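Local coordinates for uncharacterized tRNA/rRNA methyltransferase HI_0380 (Haemophilus influenzae, PDB 3ILK), which is uncharacterised but probably binds RNA and methylates it with S-adenosyl-L-methionine, as a member of the TrmH (SpoU) family of methyltransferases, at residues 142-145 / 146-149; 95-98 / 99-103; 186-189 / 190-193. All coordinates share one frame; numbering follows the deposited sequence.

Contact 1 (142-145 / 146-149); sequences SLNL and AMAV. With EDO (1,2-ethanediol), chain C.
Leu143 lays its side chain along the first turn of helix 145-169. Its CD1 meets Met147 CB at 3.8 Å, and its CB sits 4.2 Å from Ala148 CB. Its carbonyl O accepts a weak hydrogen bond from O2 of an ethanediol, probably from the crystallisation liquor. Asn144 is the N-cap. Its CG stands between the backbone N and the carbonyl carbon (chi1 83°), which turns OD1 back over the helix start. OD1 accepts from Met147 N at 2.9 Å, nearly straight at the hydrogen (166°). Met147, a selenomethionine, has an extended side chain that crosses that of Asn144 at about a right angle, with CG 3.2 Å from Asn144 OD1. Ala148 N uses the Asn144 carbonyl O. This capped turn belongs to the SPOUT methyltransferase fold, and Ser142 and Leu143 probably bind S-adenosyl-L-methionine, as in relatives. Ala148 lies close to Ile134, another such residue. Asn144 packs on Arg26 of the second subunit, and Met147 on Met147 of that subunit. Leu145 begins the helix, and its backbone N donates to Glu116 OE1. Its carbonyl O receives Val149 N at 2.9 Å, and Val149 CG2 rests 3.4 Å from that O. Leu145 CD1 touches ethanediol C1 at 3.8 Å.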
# COMPACT_ATOMS: atom_id res chain seq x y z
N SER A 142 -16.50 15.37 0.30
CA SER A 142 -16.61 15.51 1.76
C SER A 142 -16.47 14.18 2.53
O SER A 142 -17.34 13.31 2.49
CB SER A 142 -17.89 16.26 2.16
OG SER A 142 -17.81 16.64 3.53
N LEU A 143 -15.34 14.05 3.21
CA LEU A 143 -15.11 12.94 4.10
C LEU A 143 -15.94 13.24 5.34
O LEU A 143 -16.02 14.40 5.79
CB LEU A 143 -13.64 12.89 4.48
CG LEU A 143 -12.50 12.56 3.48
CD1 LEU A 143 -12.30 11.06 3.47
CD2 LEU A 143 -12.67 13.11 2.03
N ASN A 144 -16.59 12.24 5.92
CA ASN A 144 -17.07 12.55 7.26
C ASN A 144 -15.87 12.55 8.25
O ASN A 144 -14.74 12.14 7.91
CB ASN A 144 -18.19 11.64 7.68
CG ASN A 144 -17.69 10.36 8.23
OD1 ASN A 144 -16.47 10.15 8.36
ND2 ASN A 144 -18.62 9.49 8.59
N LEU A 145 -16.14 12.99 9.46
CA LEU A 145 -15.12 13.26 10.45
C LEU A 145 -14.14 12.07 10.69
O LEU A 145 -12.91 12.20 10.56
CB LEU A 145 -15.80 13.73 11.76
CG LEU A 145 -14.89 14.31 12.83
CD1 LEU A 145 -13.99 15.38 12.23
CD2 LEU A 145 -15.71 14.93 13.97
N ALA A 146 -14.71 10.94 11.05
CA ALA A 146 -13.99 9.70 11.30
C ALA A 146 -13.14 9.27 10.10
O ALA A 146 -12.04 8.79 10.30
CB ALA A 146 -14.98 8.59 11.63
N MSE A 147 -13.67 9.42 8.89
CA MSE A 147 -12.96 9.07 7.65
C MSE A 147 -11.73 9.98 7.57
O MSE A 147 -10.62 9.49 7.31
CB MSE A 147 -13.86 9.29 6.41
CG MSE A 147 -15.02 8.32 6.24
SE MSE A 147 -16.42 8.84 4.88
CE MSE A 147 -17.36 7.06 4.85
N ALA A 148 -11.91 11.28 7.85
CA ALA A 148 -10.80 12.20 7.76
C ALA A 148 -9.70 11.90 8.79
O ALA A 148 -8.50 11.96 8.47
CB ALA A 148 -11.27 13.67 7.81
N VAL A 149 -10.10 11.59 10.01
CA VAL A 149 -9.14 11.28 11.07
C VAL A 149 -8.41 9.97 10.76
O VAL A 149 -7.21 9.91 10.90
CB VAL A 149 -9.82 11.27 12.48
CG1 VAL A 149 -8.83 10.80 13.61
CG2 VAL A 149 -10.41 12.71 12.79
C1 EDO C . -13.07 17.54 9.23
O1 EDO C . -12.16 17.27 8.15
C2 EDO C . -14.52 17.17 8.84
O2 EDO C . -14.54 16.42 7.61

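Contact 2 (95-98 / 99-103)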
# COMPACT_ATOMS: atom_id res chain seq x y z
N PRO A 95 -2.06 15.20 2.81
CA PRO A 95 -1.70 14.40 3.98
C PRO A 95 -0.29 13.80 3.99
O PRO A 95 0.31 13.71 5.05
CB PRO A 95 -2.71 13.26 3.93
CG PRO A 95 -3.93 13.90 3.34
CD PRO A 95 -3.31 14.69 2.22
N ARG A 96 0.23 13.42 2.83
CA ARG A 96 1.59 12.89 2.78
C ARG A 96 2.63 13.95 3.20
O ARG A 96 3.38 13.73 4.14
CB ARG A 96 1.91 12.32 1.39
CG ARG A 96 2.97 11.29 1.43
CD ARG A 96 2.84 10.27 0.31
NE ARG A 96 1.60 9.48 0.43
CZ ARG A 96 1.14 8.64 -0.50
NH1 ARG A 96 0.01 7.98 -0.28
NH2 ARG A 96 1.79 8.47 -1.67
N GLU A 97 2.67 15.09 2.52
CA GLU A 97 3.60 16.17 2.91
C GLU A 97 3.30 16.61 4.33
O GLU A 97 4.18 16.86 5.10
CB GLU A 97 3.44 17.39 2.01
CG GLU A 97 4.66 18.34 2.04
CD GLU A 97 4.39 19.72 1.41
OE1 GLU A 97 3.50 19.83 0.51
OE2 GLU A 97 5.09 20.70 1.79
N CYS A 98 2.03 16.71 4.67
CA CYS A 98 1.68 17.13 6.01
C CYS A 98 2.32 16.22 7.10
O CYS A 98 2.90 16.72 8.07
CB CYS A 98 0.19 17.13 6.17
SG CYS A 98 -0.20 17.71 7.81
N ALA A 99 2.20 14.90 6.92
CA ALA A 99 2.77 13.91 7.85
C ALA A 99 4.30 14.01 7.93
O ALA A 99 4.91 13.90 9.01
CB ALA A 99 2.32 12.48 7.43
N GLU A 100 4.95 14.24 6.79
CA GLU A 100 6.40 14.39 6.84
C GLU A 100 6.80 15.59 7.69
O GLU A 100 7.76 15.50 8.45
CB GLU A 100 7.00 14.53 5.46
CG GLU A 100 6.95 13.24 4.69
CD GLU A 100 7.20 13.48 3.23
OE1 GLU A 100 6.75 12.63 2.42
OE2 GLU A 100 7.83 14.53 2.91
N LYS A 101 6.05 16.70 7.57
CA LYS A 101 6.32 17.85 8.43
C LYS A 101 6.04 17.56 9.89
O LYS A 101 6.78 18.00 10.72
CB LYS A 101 5.43 19.03 8.06
CG LYS A 101 5.91 19.95 6.96
CD LYS A 101 4.89 21.11 6.95
CE LYS A 101 4.58 21.58 5.57
NZ LYS A 101 5.72 22.44 5.06
N VAL A 102 4.88 16.96 10.21
CA VAL A 102 4.56 16.68 11.61
C VAL A 102 5.69 15.84 12.25
O VAL A 102 6.24 16.20 13.32
CB VAL A 102 3.15 16.05 11.69
CG1 VAL A 102 2.76 15.75 13.13
CG2 VAL A 102 2.11 17.09 11.12
N VAL A 103 6.10 14.79 11.54
CA VAL A 103 7.05 13.85 12.05
C VAL A 103 8.43 14.48 12.26
O VAL A 103 9.17 14.05 13.14
CB VAL A 103 7.17 12.62 11.09
CG1 VAL A 103 8.49 12.68 10.26
CG2 VAL A 103 7.13 11.37 11.88
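Pro95 and Ala99 make the first of four backbone hydrogen bonds between 95-98 and 99-103. Ala99 N donates to Pro95 O at 2.9 Å, tilted 32° from the carbonyl plane. Glu100 N to Arg96 O and Lys101 N to Glu97 O follow the same i to i+4 pattern. Val102 N then reaches Cys98 O at 2.9 Å and lies in the carbonyl plane.

The charged side chains hold each other loosely. Glu97 and Lys101 lie side by side and point the same way. Glu97 OE2 and Lys101 NZ form a long salt bridge of 3.8 Å. The lysine chain bends at its last two torsions, and Lys101 also makes a cation-pi contact with Tyr130. Arg96 and Glu100 cross obliquely, with only Arg96 CG near Glu100 OE1 at 4.1 Å. The Arg96 guanidinium is bound elsewhere: NE pairs with Glu155 of its own chain and NH1 with Glu155 of the second subunit.

Apolar contact is sparse within the helix. Cys98 SG meets Val102 CG2 at 4.1 Å. Cys98 SG is anti to the backbone N (chi1 -178°), which sets it beside its own carbonyl carbon, on the side of Val102. Val102 CG2 also rests on Cys98 O at 3.2 Å.

Pro95 lies close to Ile134, a probable S-adenosyl-L-methionine-binding residue. In this SPOUT fold the buried side of the helix faces strand 130-132, where Pro95 and Cys98 touch Leu132. Ala99 and Val102 pack on Ala159 and Leu156 of helix 145-169, while Pro95 also meets Tyr154 of the second subunit.

Contact 3 (186-189 / 190-193); sequences FFDY and TERI
Thr190 and Phe186 form the tight part of this helical turn. Phe186 O accepts two donors from one residue, Thr190 N at 3.0 Å and Thr190 OG1 at 2.8 Å. They come from opposite faces of the carbonyl plane. Thr190 OG1 is anti to its own carbonyl carbon (chi1 -59°), which folds the hydroxyl back to the preceding turn. The same OG1 lies 3.4 Å above one face of the Phe186 ring, offset toward the rim. Tyr189 and Ile193 run side by side, with CE1 of the ring 3.7 Å from Ile193 CG1. The turn lies in helix 180-197 of the C-terminal helical part of the chain. Phe186 and Thr190 pack on helix 220-240, and Phe187 packs on helix 204-216, where it meets Tyr214 edge to face. The other side of the turn is exposed at Asp188 and Arg192. Asp188 OD2 stands 3.2 Å from Glu191 OE2, both acceptors, their carboxylate planes 86° apart. Such closeness would probably raise the proton affinity of one acid. Tyr189 CD1 lies over one face of the Arg192 guanidinium, the two planes 26° apart, with Arg192 NH2 3.5 Å from Tyr189 CE1. Glu234 binds both residues, through Arg192 NH2 and Tyr189 OH.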
# COMPACT_ATOMS: atom_id res chain seq x y z
N PHE A 186 33.93 -12.17 -13.47
CA PHE A 186 32.53 -12.66 -13.76
C PHE A 186 32.17 -12.50 -15.23
O PHE A 186 31.36 -13.27 -15.77
CB PHE A 186 31.52 -11.84 -12.94
CG PHE A 186 30.03 -12.06 -13.36
CD1 PHE A 186 29.48 -13.30 -13.32
CD2 PHE A 186 29.24 -10.99 -13.80
CE1 PHE A 186 28.13 -13.50 -13.69
CE2 PHE A 186 27.93 -11.18 -14.20
CZ PHE A 186 27.36 -12.42 -14.12
N PHE A 187 32.70 -11.46 -15.88
CA PHE A 187 32.37 -11.23 -17.28
C PHE A 187 33.12 -12.22 -18.15
O PHE A 187 32.51 -12.89 -18.96
CB PHE A 187 32.61 -9.78 -17.73
CG PHE A 187 31.74 -8.76 -17.03
CD1 PHE A 187 30.35 -8.93 -16.98
CD2 PHE A 187 32.31 -7.62 -16.49
CE1 PHE A 187 29.54 -7.98 -16.34
CE2 PHE A 187 31.53 -6.67 -15.86
CZ PHE A 187 30.15 -6.85 -15.77
N ASP A 188 34.44 -12.35 -17.95
CA ASP A 188 35.20 -13.40 -18.65
C ASP A 188 34.63 -14.81 -18.45
O ASP A 188 34.61 -15.60 -19.39
CB ASP A 188 36.68 -13.33 -18.25
CG ASP A 188 37.26 -11.97 -18.55
OD1 ASP A 188 38.50 -11.73 -18.38
OD2 ASP A 188 36.45 -11.13 -18.99
N TYR A 189 34.14 -15.09 -17.25
CA TYR A 189 33.53 -16.37 -16.92
C TYR A 189 32.20 -16.58 -17.69
O TYR A 189 32.02 -17.63 -18.30
CB TYR A 189 33.35 -16.47 -15.39
CG TYR A 189 32.99 -17.86 -14.81
CD1 TYR A 189 33.14 -19.04 -15.56
CD2 TYR A 189 32.56 -17.96 -13.48
CE1 TYR A 189 32.87 -20.27 -15.00
CE2 TYR A 189 32.24 -19.21 -12.91
CZ TYR A 189 32.40 -20.36 -13.67
OH TYR A 189 32.11 -21.59 -13.12
N THR A 190 31.28 -15.61 -17.64
CA THR A 190 30.08 -15.59 -18.48
C THR A 190 30.43 -15.83 -19.97
O THR A 190 29.84 -16.69 -20.63
CB THR A 190 29.31 -14.25 -18.33
OG1 THR A 190 28.93 -14.05 -16.96
CG2 THR A 190 28.08 -14.20 -19.24
N GLU A 191 31.41 -15.07 -20.48
CA GLU A 191 31.85 -15.19 -21.89
C GLU A 191 32.31 -16.58 -22.26
O GLU A 191 31.76 -17.21 -23.17
CB GLU A 191 33.01 -14.26 -22.21
CG GLU A 191 32.89 -12.83 -21.73
CD GLU A 191 34.04 -11.97 -22.22
OE1 GLU A 191 34.51 -12.20 -23.37
OE2 GLU A 191 34.46 -11.05 -21.47
N ARG A 192 33.37 -17.04 -21.58
CA ARG A 192 33.86 -18.40 -21.75
C ARG A 192 32.74 -19.46 -21.76
O ARG A 192 32.66 -20.29 -22.67
CB ARG A 192 34.91 -18.75 -20.68
CG ARG A 192 35.46 -20.17 -20.90
CD ARG A 192 36.59 -20.54 -19.98
NE ARG A 192 36.10 -21.22 -18.78
CZ ARG A 192 36.24 -20.74 -17.55
NH1 ARG A 192 36.84 -19.58 -17.37
NH2 ARG A 192 35.78 -21.43 -16.51
N ILE A 193 31.87 -19.42 -20.74
CA ILE A 193 30.80 -20.42 -20.61
C ILE A 193 29.81 -20.36 -21.79
O ILE A 193 29.45 -21.38 -22.38
CB ILE A 193 30.09 -20.32 -19.22
CG1 ILE A 193 30.98 -20.89 -18.10
CG2 ILE A 193 28.68 -20.96 -19.23
CD1 ILE A 193 31.36 -22.39 -18.26

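In the fold
Contacts 1 and 2 belong to the methyltransferase domain, are partly buried and both touch the second subunit. Their centres are about 18 Å apart, and they do not meet directly. Helix 145-169 joins them: contact 1 is its start, and contact 2 packs on its later turns. Contact 3 lies in the C-terminal helices, its centre about 60 Å from that of contact 1 and away from the probable cofactor site. It is the most buried, and no other chain touches it. Contact 1 is built on an amide cap, contact 2 on helix bonds, with a loose acid-lysine pair at the surface and an arginine at the subunit interface, and contact 3 on aromatic rings and a hydroxyl.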